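Local coordinates for short chain dehydrogenase/reductase (PDB 4IUY), which probably catalyses NAD(P)(H)-dependent oxidation or reduction, as short-chain dehydrogenases with a Rossmann fold do, at residues D[44-49]-D[242-247]. Sequence-based numbering, arbitrary orientation.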
ATOM      1  N   ALA D  44      -1.518 -27.559 -13.277  1.00 39.23           N
ATOM      2  CA  ALA D  44      -0.779 -28.729 -13.711  1.00 41.50           C
ATOM      3  C   ALA D  44      -0.852 -28.899 -15.212  1.00 40.58           C
ATOM      4  O   ALA D  44       0.158 -29.113 -15.876  1.00 40.91           O
ATOM      5  CB  ALA D  44      -1.310 -29.998 -13.032  1.00 40.88           C
ATOM      6  N   GLU D  45      -2.057 -28.753 -15.738  1.00 40.81           N
ATOM      7  CA  GLU D  45      -2.272 -28.977 -17.149  1.00 41.86           C
ATOM      8  C   GLU D  45      -1.616 -27.892 -17.986  1.00 41.18           C
ATOM      9  O   GLU D  45      -1.070 -28.173 -19.050  1.00 46.98           O
ATOM     10  CB  GLU D  45      -3.756 -29.085 -17.417  1.00 42.07           C
ATOM     11  CG  GLU D  45      -4.088 -29.645 -18.744  1.00 71.75           C
ATOM     12  CD  GLU D  45      -5.319 -30.485 -18.697  1.00 71.68           C
ATOM     13  OE1 GLU D  45      -5.842 -30.725 -17.588  1.00 64.01           O
ATOM     14  OE2 GLU D  45      -5.805 -30.840 -19.784  1.00 85.00           O
ATOM     15  N   LEU D  46      -1.650 -26.663 -17.484  1.00 44.17           N
ATOM     16  CA  LEU D  46      -0.996 -25.541 -18.141  1.00 42.27           C
ATOM     17  C   LEU D  46       0.517 -25.780 -18.322  1.00 50.45           C
ATOM     18  O   LEU D  46       1.036 -25.646 -19.429  1.00 40.68           O
ATOM     19  CB  LEU D  46      -1.231 -24.242 -17.352  1.00 44.98           C
ATOM     20  CG  LEU D  46      -0.339 -23.074 -17.805  1.00 50.15           C
ATOM     21  CD1 LEU D  46      -0.722 -22.645 -19.213  1.00 46.02           C
ATOM     22  CD2 LEU D  46      -0.410 -21.901 -16.859  1.00 52.20           C
ATOM     23  N   PHE D  47       1.232 -26.127 -17.251  1.00 44.68           N
ATOM     24  CA  PHE D  47       2.679 -26.337 -17.381  1.00 43.93           C
ATOM     25  C   PHE D  47       3.013 -27.590 -18.225  1.00 48.23           C
ATOM     26  O   PHE D  47       3.960 -27.578 -19.007  1.00 41.82           O
ATOM     27  CB  PHE D  47       3.373 -26.339 -16.006  1.00 47.02           C
ATOM     28  CG  PHE D  47       3.584 -24.941 -15.439  1.00 45.57           C
ATOM     29  CD1 PHE D  47       4.728 -24.221 -15.744  1.00 38.89           C
ATOM     30  CD2 PHE D  47       2.607 -24.329 -14.665  1.00 39.50           C
ATOM     31  CE1 PHE D  47       4.917 -22.936 -15.259  1.00 38.24           C
ATOM     32  CE2 PHE D  47       2.785 -23.038 -14.175  1.00 40.93           C
ATOM     33  CZ  PHE D  47       3.941 -22.335 -14.477  1.00 38.87           C
ATOM     34  N   ALA D  48       2.197 -28.633 -18.115  1.00 41.65           N
ATOM     35  CA  ALA D  48       2.387 -29.837 -18.934  1.00 46.19           C
ATOM     36  C   ALA D  48       2.206 -29.516 -20.418  1.00 54.65           C
ATOM     37  O   ALA D  48       3.001 -29.927 -21.247  1.00 44.23           O
ATOM     38  CB  ALA D  48       1.410 -30.939 -18.510  1.00 43.25           C
ATOM     39  N   LYS D  49       1.177 -28.735 -20.734  1.00 43.03           N
ATOM     40  CA  LYS D  49       0.939 -28.311 -22.105  1.00 45.69           C
ATOM     41  C   LYS D  49       2.132 -27.515 -22.635  1.00 47.42           C
ATOM     42  O   LYS D  49       2.474 -27.612 -23.808  1.00 44.64           O
ATOM     43  CB  LYS D  49      -0.340 -27.486 -22.151  1.00 55.90           C
ATOM     44  CG  LYS D  49      -1.068 -27.409 -23.472  1.00 60.80           C
ATOM     45  CD  LYS D  49      -2.027 -26.243 -23.397  1.00 73.25           C
ATOM     46  CE  LYS D  49      -2.768 -26.255 -22.038  1.00 78.68           C
ATOM     47  NZ  LYS D  49      -3.451 -24.966 -21.715  1.00 82.49           N
ATOM     48  N   ASP D 242      -7.180 -16.630 -17.015  1.00 37.88           N
ATOM     49  CA  ASP D 242      -6.657 -15.287 -16.749  1.00 36.45           C
ATOM     50  C   ASP D 242      -5.292 -15.344 -16.059  1.00 43.70           C
ATOM     51  O   ASP D 242      -4.541 -14.366 -16.118  1.00 36.44           O
ATOM     52  CB  ASP D 242      -7.639 -14.456 -15.902  1.00 35.88           C
ATOM     53  CG  ASP D 242      -8.938 -14.140 -16.647  1.00 49.67           C
ATOM     54  OD1 ASP D 242      -8.926 -14.152 -17.902  1.00 52.59           O
ATOM     55  OD2 ASP D 242      -9.972 -13.884 -15.973  1.00 37.59           O
ATOM     56  N   LEU D 243      -4.990 -16.484 -15.429  1.00 35.51           N
ATOM     57  CA  LEU D 243      -3.778 -16.690 -14.623  1.00 39.30           C
ATOM     58  C   LEU D 243      -2.565 -17.211 -15.399  1.00 37.84           C
ATOM     59  O   LEU D 243      -1.431 -17.179 -14.914  1.00 41.85           O
ATOM     60  CB  LEU D 243      -4.063 -17.676 -13.471  1.00 36.82           C
ATOM     61  CG  LEU D 243      -5.302 -17.273 -12.667  1.00 42.99           C
ATOM     62  CD1 LEU D 243      -5.582 -18.269 -11.540  1.00 47.22           C
ATOM     63  CD2 LEU D 243      -5.117 -15.860 -12.138  1.00 37.67           C
ATOM     64  N   ASN D 244      -2.818 -17.714 -16.592  1.00 36.57           N
ATOM     65  CA  ASN D 244      -1.783 -18.342 -17.380  1.00 42.04           C
ATOM     66  C   ASN D 244      -0.579 -17.439 -17.607  1.00 42.97           C
ATOM     67  O   ASN D 244       0.561 -17.821 -17.322  1.00 48.59           O
ATOM     68  CB  ASN D 244      -2.378 -18.872 -18.681  1.00 39.31           C
ATOM     69  CG  ASN D 244      -3.360 -20.032 -18.433  1.00 44.23           C
ATOM     70  OD1 ASN D 244      -3.629 -20.399 -17.290  1.00 47.66           O
ATOM     71  ND2 ASN D 244      -3.906 -20.589 -19.501  1.00 45.49           N
ATOM     72  N   GLY D 245      -0.847 -16.224 -18.075  1.00 44.04           N
ATOM     73  CA  GLY D 245       0.210 -15.272 -18.354  1.00 37.24           C
ATOM     74  C   GLY D 245       1.107 -14.976 -17.164  1.00 35.01           C
ATOM     75  O   GLY D 245       2.321 -15.090 -17.276  1.00 35.36           O
ATOM     76  N   PRO D 246       0.524 -14.543 -16.037  1.00 34.34           N
ATOM     77  CA  PRO D 246       1.334 -14.305 -14.837  1.00 32.87           C
ATOM     78  C   PRO D 246       2.088 -15.558 -14.346  1.00 39.88           C
ATOM     79  O   PRO D 246       3.227 -15.446 -13.894  1.00 46.17           O
ATOM     80  CB  PRO D 246       0.296 -13.873 -13.798  1.00 32.96           C
ATOM     81  CG  PRO D 246      -0.826 -13.294 -14.585  1.00 33.34           C
ATOM     82  CD  PRO D 246      -0.880 -14.093 -15.865  1.00 33.69           C
ATOM     83  N   LEU D 247       1.459 -16.725 -14.429  1.00 42.87           N
ATOM     84  CA  LEU D 247       2.097 -17.983 -13.992  1.00 47.33           C
ATOM     85  C   LEU D 247       3.337 -18.294 -14.801  1.00 46.77           C
ATOM     86  O   LEU D 247       4.363 -18.678 -14.246  1.00 41.15           O
ATOM     87  CB  LEU D 247       1.129 -19.166 -14.080  1.00 41.34           C
ATOM     88  CG  LEU D 247       0.102 -19.288 -12.954  1.00 42.24           C
ATOM     89  CD1 LEU D 247      -1.026 -20.229 -13.397  1.00 36.29           C
ATOM     90  CD2 LEU D 247       0.763 -19.793 -11.679  1.00 37.36           C
TER
HETATM   91  O   HOH W   1      -4.818 -23.609 -20.048  1.00 60.07           O
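L46 reaches from helix 38-49 to N244 and L247 on helix 244-251; it buries more surface here than any other residue, and its two methyls do the touching. From CB the chain leaves with CG anti to the backbone N (chi1 168°), which carries the branch toward helix 244-251. There it forks: CD1 rests against the amide of N244, 3.8 Å from ND2, while CD2 meets OD1 of the same amide at 3.6 Å and CD1 of L247 at 3.9 Å. A branched leucine suits the place because one side chain can touch both an amide and another leucine. F47 brings its ring edge to the backbone of L247, CZ lying 3.7 Å from that residue's O, near the ring plane; a slightly positive C-H rim faces a carbonyl oxygen. Asparagine suits position 244 because its flank takes the leucine methyls while OD1 accepts a hydrogen bond from NE2 of H42, one turn earlier on helix 38-49, and ND2 gives one to a water at 3.2 Å, besides a weak bond to D241. That water is modelled unusually close to K49 NZ, 2.5 Å, so a bridge at this exposed margin is doubtful. In this Rossmann fold the contact joins the helix following the first strand to the one preceding the last. Between the segments it is van der Waals packing; H42 to N244 ties the helices directly.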